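Local atomic coordinates of pseudopodium-enriched atypical kinase 1 (Homo sapiens, PDB entry 6BHC), a protein that is a pseudokinase related to tyrosine kinases that probably serves as a signalling scaffold and dimerises in a way new to the kinase fold. Residues A[27-32]-A[414-419]; A[117-122]-A[235-240]; A[176-181]-A[353-358]; A[183-188]-A[349-354]. The protein carries 1 engineered substitution. All blocks are in the same frame, centred on the assembly; numbering follows the deposited sequence.

Contact 1. Residues A[27-32]-A[414-419]; sequences ALKKLA and YLAFAT
Lys29 reaches across to Ala416 and Phe417, in the last turn of helix 406-417. Its CG is anti to the carbonyl carbon, with chi1 at -69°, and the chain beyond is extended. From CB the chain runs out past the methyl of Ala416. CG has two neighbours. It sits 3.7 Å from Ala416 CB and also lies over one face of the Phe417 ring, offset toward the rim. This is a CH-pi contact, with Lys29 CG 4.3 Å from the ring centroid of Phe417. CE comes next, 3.3 Å from Ala416 O and 4.1 Å from Phe417 CE2. At the tip, NZ of Lys29 is 4.4 Å from Ala416 O, so the CE methylene is the closer neighbour of that carbonyl. The positive end still lies near the C-terminal turn of the helix, which may favour it electrostatically.

The buried half of the contact is apolar. Ala416 CB presses on the backbone of helix 16-39, 3.6 Å from Leu28 C. Leu28 CB is 3.7 Å from the same methyl. Leu28 CD1 reaches Leu415 CB at 4.0 Å. The small alanine allows the two backbones to come close here.

Arg386 and Met390 of helix 371-396 pack on Leu28, and Arg386 NE bonds to Leu415 O. Ile391 and Leu398 of the second subunit pack on Ala27 and Leu31. This grouping of helices 16-39, 371-396 and 406-417 is consistent with the split helical dimerisation module of the PEAK family.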
# COMPACT_ATOMS: atom_id res chain seq x y z
N ALA A 27 -8.70 -8.69 -5.49
CA ALA A 27 -7.82 -7.56 -5.20
C ALA A 27 -6.45 -7.75 -5.85
O ALA A 27 -5.90 -6.81 -6.43
CB ALA A 27 -7.68 -7.38 -3.69
N LEU A 28 -5.88 -8.95 -5.75
CA LEU A 28 -4.57 -9.20 -6.35
C LEU A 28 -4.61 -9.08 -7.86
O LEU A 28 -3.62 -8.65 -8.47
CB LEU A 28 -4.06 -10.58 -5.93
CG LEU A 28 -3.48 -10.71 -4.52
CD1 LEU A 28 -3.08 -12.14 -4.24
CD2 LEU A 28 -2.29 -9.77 -4.34
N LYS A 29 -5.72 -9.45 -8.49
CA LYS A 29 -5.86 -9.24 -9.93
C LYS A 29 -5.89 -7.75 -10.26
O LYS A 29 -5.30 -7.32 -11.26
CB LYS A 29 -7.13 -9.92 -10.45
CG LYS A 29 -7.06 -11.44 -10.43
CD LYS A 29 -8.36 -12.05 -10.90
CE LYS A 29 -8.29 -13.57 -10.88
NZ LYS A 29 -9.61 -14.19 -11.17
N LYS A 30 -6.55 -6.95 -9.42
CA LYS A 30 -6.57 -5.50 -9.65
C LYS A 30 -5.20 -4.89 -9.40
O LYS A 30 -4.78 -3.98 -10.13
CB LYS A 30 -7.63 -4.85 -8.76
CG LYS A 30 -7.79 -3.35 -8.96
CD LYS A 30 -8.89 -2.79 -8.07
CE LYS A 30 -9.01 -1.28 -8.22
NZ LYS A 30 -10.08 -0.72 -7.34
N LEU A 31 -4.48 -5.38 -8.39
CA LEU A 31 -3.12 -4.90 -8.14
C LEU A 31 -2.19 -5.27 -9.29
O LEU A 31 -1.32 -4.48 -9.67
CB LEU A 31 -2.60 -5.47 -6.82
CG LEU A 31 -3.29 -4.97 -5.54
CD1 LEU A 31 -2.85 -5.80 -4.34
CD2 LEU A 31 -2.99 -3.50 -5.32
N ALA A 32 -2.35 -6.47 -9.85
CA ALA A 32 -1.51 -6.88 -10.97
C ALA A 32 -1.78 -6.03 -12.20
O ALA A 32 -0.84 -5.65 -12.91
CB ALA A 32 -1.72 -8.37 -11.27
N TYR A 414 1.24 -14.24 -10.27
CA TYR A 414 1.18 -15.66 -9.95
C TYR A 414 0.03 -15.96 -8.99
O TYR A 414 -0.85 -16.77 -9.30
CB TYR A 414 2.52 -16.10 -9.37
CG TYR A 414 2.59 -17.53 -8.90
CD1 TYR A 414 1.95 -18.55 -9.59
CD2 TYR A 414 3.33 -17.86 -7.78
CE1 TYR A 414 2.03 -19.86 -9.16
CE2 TYR A 414 3.42 -19.16 -7.34
CZ TYR A 414 2.76 -20.16 -8.03
OH TYR A 414 2.86 -21.45 -7.59
N LEU A 415 0.02 -15.30 -7.83
CA LEU A 415 -0.96 -15.62 -6.81
C LEU A 415 -2.37 -15.21 -7.20
O LEU A 415 -3.34 -15.80 -6.72
CB LEU A 415 -0.57 -14.97 -5.48
CG LEU A 415 0.78 -15.43 -4.91
CD1 LEU A 415 1.02 -14.81 -3.55
CD2 LEU A 415 0.83 -16.95 -4.84
N ALA A 416 -2.51 -14.19 -8.06
CA ALA A 416 -3.84 -13.72 -8.42
C ALA A 416 -4.57 -14.72 -9.31
O ALA A 416 -5.79 -14.90 -9.18
CB ALA A 416 -3.75 -12.36 -9.12
N PHE A 417 -3.85 -15.38 -10.21
CA PHE A 417 -4.46 -16.26 -11.19
C PHE A 417 -4.24 -17.74 -10.92
O PHE A 417 -4.81 -18.58 -11.63
CB PHE A 417 -3.95 -15.93 -12.60
CG PHE A 417 -4.39 -14.58 -13.09
CD1 PHE A 417 -3.65 -13.44 -12.80
CD2 PHE A 417 -5.55 -14.45 -13.84
CE1 PHE A 417 -4.06 -12.20 -13.26
CE2 PHE A 417 -5.96 -13.21 -14.29
CZ PHE A 417 -5.22 -12.09 -14.00
N ALA A 418 -3.44 -18.09 -9.92
CA ALA A 418 -3.23 -19.50 -9.59
C ALA A 418 -4.46 -20.07 -8.90
O ALA A 418 -5.17 -19.38 -8.16
CB ALA A 418 -2.00 -19.67 -8.70
N THR A 419 -4.73 -21.35 -9.16
CA THR A 419 -5.80 -22.08 -8.51
C THR A 419 -5.25 -23.39 -7.96
O THR A 419 -4.11 -23.78 -8.26
CB THR A 419 -6.96 -22.39 -9.48
OG1 THR A 419 -6.51 -23.31 -10.48
CG2 THR A 419 -7.45 -21.11 -10.16

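Contact 2. Residues A[117-122]-A[235-240]; sequences IQQDCG and PTRLIV
Gln118 meets Val240 and Ile239 where the loop leading to strand 123-128 meets the end of strand 237-240. By topology these correspond to the αC-β4 loop and strand β8 of the kinase fold, where the N-lobe meets the C-lobe. The backbone part is one hydrogen bond, from Gln118 N to Val240 O at 3.1 Å. Its N-H...O angle is 149°, and the donor is tilted 18° from the carbonyl plane. Ile117 and Val240 are bridged here, a single bridge.

The apolar part is borne by one methyl. Ile239 CG2 is anti to its own backbone N and rests against the loop, 3.6 Å from Gln118 CA and 3.7 Å from Gln118 CB. The amide of Gln118 is occupied by other partners. Its OE1 accepts from Lys89 NZ, probably the lysine of the third kinase strand, and its NE2 bonds to Tyr73 OH.

The polar part lies at the far end. Gln119 and Arg237 cross at about a right angle, their flat groups 45° apart. Gln119 NE2 comes in at the guanidinium edge, 3.8 Å from Arg237 NH2. A water also lies in the guanidinium plane and accepts from Arg237 NH2 at 3.2 Å. It accepts weakly from Gln119 NE2 at 3.4 Å. Arg237 NE bonds to Phe115 O, and the Phe115 ring makes a cation-pi contact with the same group.

Gln119 NE2 and Arg237 NH2 are both donors, so as modelled they cannot pair directly. The water offers both an acceptor, weakly to Gln119. The charge of Arg237 is probably eased by the Phe115 carbonyl and ring and by the water.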
# COMPACT_ATOMS: atom_id res chain seq x y z
N ILE A 117 8.10 -7.98 -25.19
CA ILE A 117 8.25 -8.05 -26.63
C ILE A 117 8.64 -6.67 -27.14
O ILE A 117 8.09 -5.66 -26.71
CB ILE A 117 6.97 -8.56 -27.32
CG1 ILE A 117 6.63 -9.97 -26.82
CG2 ILE A 117 7.12 -8.56 -28.84
CD1 ILE A 117 5.46 -10.62 -27.52
N GLN A 118 9.61 -6.64 -28.06
CA GLN A 118 10.19 -5.37 -28.49
C GLN A 118 9.17 -4.50 -29.20
O GLN A 118 8.43 -4.98 -30.07
CB GLN A 118 11.39 -5.63 -29.40
CG GLN A 118 12.12 -4.36 -29.81
CD GLN A 118 13.43 -4.64 -30.50
OE1 GLN A 118 13.52 -5.49 -31.39
NE2 GLN A 118 14.47 -3.92 -30.09
N GLN A 119 9.13 -3.23 -28.83
CA GLN A 119 8.31 -2.22 -29.48
C GLN A 119 9.20 -1.28 -30.28
O GLN A 119 10.39 -1.12 -29.98
CB GLN A 119 7.50 -1.42 -28.46
CG GLN A 119 6.76 -2.26 -27.43
CD GLN A 119 6.16 -1.41 -26.32
OE1 GLN A 119 5.46 -0.43 -26.58
NE2 GLN A 119 6.45 -1.78 -25.08
N ASP A 120 8.61 -0.65 -31.29
CA ASP A 120 9.32 0.34 -32.09
C ASP A 120 8.39 1.52 -32.35
O ASP A 120 7.17 1.38 -32.36
CB ASP A 120 9.82 -0.25 -33.41
CG ASP A 120 8.70 -0.61 -34.36
OD1 ASP A 120 8.30 0.26 -35.17
OD2 ASP A 120 8.22 -1.76 -34.31
N CYS A 121 8.99 2.69 -32.58
CA CYS A 121 8.25 3.91 -32.87
C CYS A 121 8.59 4.44 -34.26
O CYS A 121 8.51 5.65 -34.51
CB CYS A 121 8.50 4.97 -31.81
SG CYS A 121 10.24 5.44 -31.58
N GLY A 122 8.97 3.56 -35.18
CA GLY A 122 9.26 3.96 -36.54
C GLY A 122 10.48 3.29 -37.14
O GLY A 122 11.26 2.65 -36.42
N PRO A 235 19.48 -3.65 -15.29
CA PRO A 235 18.78 -4.16 -16.48
C PRO A 235 18.20 -5.55 -16.26
O PRO A 235 18.86 -6.55 -16.54
CB PRO A 235 19.87 -4.17 -17.55
CG PRO A 235 21.14 -4.33 -16.79
CD PRO A 235 20.94 -3.58 -15.50
N THR A 236 16.97 -5.61 -15.76
CA THR A 236 16.32 -6.88 -15.44
C THR A 236 15.05 -7.12 -16.24
O THR A 236 14.42 -8.18 -16.07
CB THR A 236 16.01 -6.96 -13.94
OG1 THR A 236 15.29 -5.78 -13.54
CG2 THR A 236 17.29 -7.07 -13.14
N ARG A 237 14.65 -6.19 -17.10
CA ARG A 237 13.48 -6.38 -17.96
C ARG A 237 13.92 -7.06 -19.25
O ARG A 237 14.70 -6.50 -20.03
CB ARG A 237 12.80 -5.05 -18.26
CG ARG A 237 11.72 -5.13 -19.33
CD ARG A 237 11.10 -3.77 -19.60
NE ARG A 237 10.13 -3.82 -20.68
CZ ARG A 237 9.45 -2.76 -21.11
NH1 ARG A 237 9.63 -1.57 -20.55
NH2 ARG A 237 8.58 -2.89 -22.10
N LEU A 238 13.42 -8.27 -19.48
CA LEU A 238 13.77 -9.04 -20.67
C LEU A 238 12.84 -8.67 -21.82
O LEU A 238 11.63 -8.48 -21.63
CB LEU A 238 13.69 -10.54 -20.40
CG LEU A 238 14.06 -11.51 -21.53
CD1 LEU A 238 14.82 -12.71 -20.99
CD2 LEU A 238 12.82 -11.97 -22.29
N ILE A 239 13.41 -8.57 -23.02
CA ILE A 239 12.67 -8.17 -24.21
C ILE A 239 13.04 -9.11 -25.35
O ILE A 239 14.21 -9.22 -25.71
CB ILE A 239 12.96 -6.70 -24.60
CG1 ILE A 239 12.25 -5.76 -23.62
CG2 ILE A 239 12.52 -6.43 -26.02
CD1 ILE A 239 12.38 -4.29 -23.98
N VAL A 240 12.04 -9.80 -25.89
CA VAL A 240 12.25 -10.71 -27.01
C VAL A 240 12.30 -9.90 -28.30
O VAL A 240 11.43 -9.07 -28.56
CB VAL A 240 11.14 -11.77 -27.07
CG1 VAL A 240 11.43 -12.79 -28.16
CG2 VAL A 240 10.97 -12.46 -25.72
O HOH W 1 7.34 0.03 -22.38

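Contact 3. Residues A[176-181]-A[353-358]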
# COMPACT_ATOMS: atom_id res chain seq x y z
N TYR A 176 22.36 -16.31 -8.66
CA TYR A 176 22.40 -16.32 -10.12
C TYR A 176 21.28 -17.17 -10.70
O TYR A 176 20.59 -16.75 -11.64
CB TYR A 176 23.76 -16.81 -10.62
CG TYR A 176 23.79 -16.94 -12.13
CD1 TYR A 176 23.94 -15.82 -12.94
CD2 TYR A 176 23.65 -18.17 -12.74
CE1 TYR A 176 23.95 -15.93 -14.32
CE2 TYR A 176 23.66 -18.30 -14.12
CZ TYR A 176 23.81 -17.17 -14.90
OH TYR A 176 23.83 -17.28 -16.27
N GLU A 177 21.08 -18.37 -10.17
CA GLU A 177 20.07 -19.26 -10.72
C GLU A 177 18.65 -18.78 -10.43
O GLU A 177 17.72 -19.21 -11.12
CB GLU A 177 20.27 -20.69 -10.21
CG GLU A 177 21.61 -21.29 -10.62
CD GLU A 177 21.66 -22.80 -10.48
OE1 GLU A 177 20.64 -23.41 -10.07
OE2 GLU A 177 22.72 -23.39 -10.78
N ARG A 178 18.47 -17.92 -9.43
CA ARG A 178 17.17 -17.28 -9.25
C ARG A 178 16.93 -16.23 -10.32
O ARG A 178 15.81 -16.11 -10.84
CB ARG A 178 17.05 -16.67 -7.85
CG ARG A 178 15.69 -16.04 -7.58
CD ARG A 178 15.53 -15.59 -6.14
NE ARG A 178 14.19 -15.04 -5.91
CZ ARG A 178 13.14 -15.76 -5.54
NH1 ARG A 178 13.25 -17.06 -5.34
NH2 ARG A 178 11.96 -15.17 -5.37
N GLN A 179 17.96 -15.44 -10.66
CA GLN A 179 17.83 -14.50 -11.77
C GLN A 179 17.52 -15.22 -13.08
O GLN A 179 16.80 -14.68 -13.92
CB GLN A 179 19.11 -13.68 -11.93
CG GLN A 179 19.49 -12.84 -10.72
CD GLN A 179 20.75 -12.02 -10.96
OE1 GLN A 179 20.74 -11.07 -11.74
NE2 GLN A 179 21.83 -12.40 -10.30
N VAL A 180 18.07 -16.42 -13.26
CA VAL A 180 17.76 -17.20 -14.46
C VAL A 180 16.28 -17.53 -14.51
O VAL A 180 15.63 -17.40 -15.56
CB VAL A 180 18.64 -18.47 -14.51
CG1 VAL A 180 18.13 -19.43 -15.58
CG2 VAL A 180 20.09 -18.09 -14.78
N CYS A 181 15.70 -17.95 -13.37
CA CYS A 181 14.27 -18.24 -13.33
C CYS A 181 13.45 -17.00 -13.63
O CYS A 181 12.41 -17.08 -14.30
CB CYS A 181 13.89 -18.82 -11.97
SG CYS A 181 14.54 -20.47 -11.63
N LEU A 353 9.02 -22.47 -8.74
CA LEU A 353 10.40 -22.44 -8.25
C LEU A 353 10.72 -21.11 -7.58
O LEU A 353 11.54 -21.07 -6.65
CB LEU A 353 11.38 -22.71 -9.40
CG LEU A 353 11.26 -24.05 -10.13
CD1 LEU A 353 12.32 -24.16 -11.21
CD2 LEU A 353 11.36 -25.21 -9.15
N LEU A 354 10.10 -20.02 -8.02
CA LEU A 354 10.40 -18.70 -7.47
C LEU A 354 9.64 -18.45 -6.17
O LEU A 354 10.24 -18.05 -5.17
CB LEU A 354 10.07 -17.63 -8.51
CG LEU A 354 11.03 -17.55 -9.69
CD1 LEU A 354 10.41 -16.78 -10.84
CD2 LEU A 354 12.33 -16.89 -9.25
N TRP A 355 8.33 -18.67 -6.17
CA TRP A 355 7.50 -18.42 -5.00
C TRP A 355 6.60 -19.58 -4.62
O TRP A 355 6.19 -19.66 -3.45
CB TRP A 355 6.61 -17.19 -5.21
CG TRP A 355 7.33 -16.02 -5.80
CD1 TRP A 355 8.13 -15.14 -5.13
CD2 TRP A 355 7.32 -15.61 -7.16
NE1 TRP A 355 8.62 -14.20 -6.01
CE2 TRP A 355 8.13 -14.46 -7.26
CE3 TRP A 355 6.69 -16.09 -8.32
CZ2 TRP A 355 8.34 -13.80 -8.47
CZ3 TRP A 355 6.90 -15.43 -9.52
CH2 TRP A 355 7.72 -14.30 -9.58
N GLY A 356 6.26 -20.48 -5.55
CA GLY A 356 5.28 -21.51 -5.33
C GLY A 356 5.67 -22.48 -4.23
O GLY A 356 6.73 -22.37 -3.62
N PRO A 357 4.80 -23.46 -3.96
CA PRO A 357 5.04 -24.37 -2.84
C PRO A 357 6.37 -25.11 -3.00
O PRO A 357 6.74 -25.53 -4.09
CB PRO A 357 3.85 -25.34 -2.89
CG PRO A 357 3.32 -25.23 -4.28
CD PRO A 357 3.58 -23.81 -4.71
N ARG A 358 7.08 -25.25 -1.88
CA ARG A 358 8.40 -25.85 -1.88
C ARG A 358 8.29 -27.37 -1.81
O ARG A 358 7.20 -27.94 -1.68
CB ARG A 358 9.22 -25.31 -0.71
CG ARG A 358 9.24 -23.80 -0.60
CD ARG A 358 9.88 -23.16 -1.82
NE ARG A 358 9.82 -21.70 -1.75
CZ ARG A 358 10.31 -20.89 -2.68
NH1 ARG A 358 10.21 -19.58 -2.54
NH2 ARG A 358 10.90 -21.40 -3.76
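Arg178 reaches from helix 173-194 to Leu354 and Trp355, at the C-terminal end of helix 343-354. In the kinase fold these correspond to helices αE and αI of the C-lobe. The Arg178 chain is extended from CG to NE, and chi4 of 89° then turns CZ off that line. The guanidinium ends with its edge toward Leu354 O and one face over a leucine methyl. Leu354 CD2 lies 3.9 Å above the guanidinium plane, over its centre. The indole of Trp355 stands almost upright to that plane, at 84°. Trp355 CD1 lies at the guanidinium edge, in plane, and Arg178 NH2 is 3.5 Å from Trp355 NE1. Leu354 CB covers the centre of one indole face, so this leucine touches both flat groups.

Arg178 NH1 donates to Leu354 O at 3.2 Å, in the carbonyl plane and on a lone pair. Arg178 NH2 adds a weaker bond to the same oxygen. Arg358 folds back from the loop to the helix end. Its NH1 reaches Leu354 O at 3.0 Å from above the carbonyl plane, and its NH2 bonds to Leu353 O. The two arginines thus share one terminal carbonyl, with Arg178 NH1 and Arg358 NH1 4.8 Å apart. The negative end of the helix probably eases their repulsion. Glu407 forms a salt bridge with Arg178 NH2, and Tyr321 OH bonds to Arg178 NH1.

One turn further on, Cys181 continues the contact through apolar packing. Its SG lies 4.3 Å from Leu353 CD1, and Cys181 CB touches Leu354 CD2 at 3.7 Å.

Contact 4. Residues A[183-188]-A[349-354]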
# COMPACT_ATOMS: atom_id res chain seq x y z
N LEU A 183 14.35 -14.37 -15.51
CA LEU A 183 14.44 -14.09 -16.93
C LEU A 183 13.62 -15.09 -17.75
O LEU A 183 12.93 -14.71 -18.70
CB LEU A 183 15.90 -14.08 -17.39
CG LEU A 183 16.79 -13.00 -16.78
CD1 LEU A 183 18.17 -13.03 -17.40
CD2 LEU A 183 16.15 -11.63 -16.93
N LEU A 184 13.69 -16.37 -17.38
CA LEU A 184 12.91 -17.38 -18.09
C LEU A 184 11.42 -17.16 -17.91
O LEU A 184 10.63 -17.43 -18.83
CB LEU A 184 13.30 -18.78 -17.60
CG LEU A 184 14.69 -19.29 -18.00
CD1 LEU A 184 15.00 -20.61 -17.31
CD2 LEU A 184 14.80 -19.42 -19.51
N LEU A 185 11.00 -16.66 -16.74
CA LEU A 185 9.59 -16.36 -16.52
C LEU A 185 9.10 -15.26 -17.44
O LEU A 185 7.99 -15.33 -17.98
CB LEU A 185 9.37 -15.97 -15.05
CG LEU A 185 7.92 -15.71 -14.64
CD1 LEU A 185 7.09 -16.95 -14.88
CD2 LEU A 185 7.85 -15.29 -13.18
N GLN A 186 9.92 -14.22 -17.64
CA GLN A 186 9.54 -13.16 -18.57
C GLN A 186 9.51 -13.66 -20.01
O GLN A 186 8.66 -13.24 -20.80
CB GLN A 186 10.50 -11.98 -18.44
CG GLN A 186 10.53 -11.35 -17.06
CD GLN A 186 11.48 -10.17 -16.99
OE1 GLN A 186 11.28 -9.15 -17.65
NE2 GLN A 186 12.53 -10.31 -16.19
N LEU A 187 10.43 -14.56 -20.36
CA LEU A 187 10.43 -15.14 -21.70
C LEU A 187 9.14 -15.92 -21.95
O LEU A 187 8.52 -15.78 -23.01
CB LEU A 187 11.65 -16.05 -21.89
CG LEU A 187 11.70 -16.83 -23.20
CD1 LEU A 187 11.73 -15.88 -24.40
CD2 LEU A 187 12.89 -17.77 -23.23
N CYS A 188 8.73 -16.74 -20.98
CA CYS A 188 7.49 -17.50 -21.14
C CYS A 188 6.29 -16.57 -21.29
O CYS A 188 5.36 -16.86 -22.04
CB CYS A 188 7.31 -18.45 -19.96
SG CYS A 188 8.56 -19.75 -19.88
N ILE A 349 5.74 -23.77 -13.71
CA ILE A 349 6.89 -24.36 -13.04
C ILE A 349 7.83 -23.27 -12.55
O ILE A 349 8.28 -23.29 -11.39
CB ILE A 349 7.61 -25.34 -13.99
CG1 ILE A 349 6.71 -26.55 -14.28
CG2 ILE A 349 8.94 -25.79 -13.41
CD1 ILE A 349 7.35 -27.61 -15.14
N LEU A 350 8.13 -22.29 -13.41
CA LEU A 350 9.02 -21.20 -13.01
C LEU A 350 8.43 -20.40 -11.86
O LEU A 350 9.16 -20.01 -10.94
CB LEU A 350 9.29 -20.30 -14.21
CG LEU A 350 10.14 -20.93 -15.32
CD1 LEU A 350 10.08 -20.11 -16.59
CD2 LEU A 350 11.58 -21.09 -14.85
N GLN A 351 7.12 -20.15 -11.89
CA GLN A 351 6.47 -19.48 -10.77
C GLN A 351 6.59 -20.31 -9.50
O GLN A 351 6.77 -19.76 -8.40
CB GLN A 351 5.01 -19.21 -11.10
CG GLN A 351 4.80 -18.17 -12.19
CD GLN A 351 3.38 -18.16 -12.71
OE1 GLN A 351 2.70 -19.18 -12.71
NE2 GLN A 351 2.93 -16.99 -13.16
N CYS A 352 6.49 -21.63 -9.62
CA CYS A 352 6.59 -22.49 -8.45
C CYS A 352 8.01 -22.48 -7.88
O CYS A 352 8.19 -22.49 -6.65
CB CYS A 352 6.17 -23.91 -8.79
SG CYS A 352 6.29 -25.06 -7.40
N LEU A 353 9.02 -22.47 -8.74
CA LEU A 353 10.40 -22.44 -8.25
C LEU A 353 10.72 -21.11 -7.58
O LEU A 353 11.54 -21.07 -6.65
CB LEU A 353 11.38 -22.71 -9.40
CG LEU A 353 11.26 -24.05 -10.13
CD1 LEU A 353 12.32 -24.16 -11.21
CD2 LEU A 353 11.36 -25.21 -9.15
N LEU A 354 10.10 -20.02 -8.02
CA LEU A 354 10.40 -18.70 -7.47
C LEU A 354 9.64 -18.45 -6.17
O LEU A 354 10.24 -18.05 -5.17
CB LEU A 354 10.07 -17.63 -8.51
CG LEU A 354 11.03 -17.55 -9.69
CD1 LEU A 354 10.41 -16.78 -10.84
CD2 LEU A 354 12.33 -16.89 -9.25
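Leu350 pushes its CD1 methyl into the surface of segment 183-188 of helix 173-194, between Leu184 and Cys188. This is the tight part of the contact. The methyl CD1 of Leu350 lies 3.5 Å from Leu184 C and 3.6 Å from Leu184 CB. Cys188 SG touches it too, at 3.6 Å. The position is buried, and Leu325 and Leu328 of helix 322-332 pack on Leu350 as well. Leu184 also meets Ile286 and Met289 of helix 277-289.

Leu185 carries the other half, where the neighbours are more spread out. Its CG is anti to the backbone N, and its two methyls part to different partners. CD1 of Leu185 is 3.7 Å from Gln351 CG but 4.1 Å from Leu350 CB. CD2 of Leu185 meets Leu354 CD1 at 3.8 Å, and the Trp355 ring packs on Leu185. Gln351 crosses Leu185 at about a right angle. It is partly exposed and gives its aliphatic part to the contact, so solvent is nearer on this side.

The helix segments run nearly antiparallel, at 152°, with their axes 9.6 Å apart. Such leucine-rich packing of αE on αI is part of the hydrophobic core of the C-lobe in the protein kinase fold.

From the N terminus, segment 27-32 opens the longest loop, which contact 1 closes at 414-419. Every other contact is nested inside it. Contact 2 starts next, at 117-122, and closes at 235-240. Before it closes, helix 173-194 opens contacts 3 and 4. Both end on helix 343-354, contact 3 running on into the loop after it. Contact 2 therefore crosses both. Gln186 of contact 4 bonds to the backbone of Thr236 and Leu238 in contact 2, tying the interlobe region to the C-lobe core. Tyr414 of contact 1 packs on Trp355 and Gln351. It links helices 16-39 and 406-417 to contacts 3 and 4.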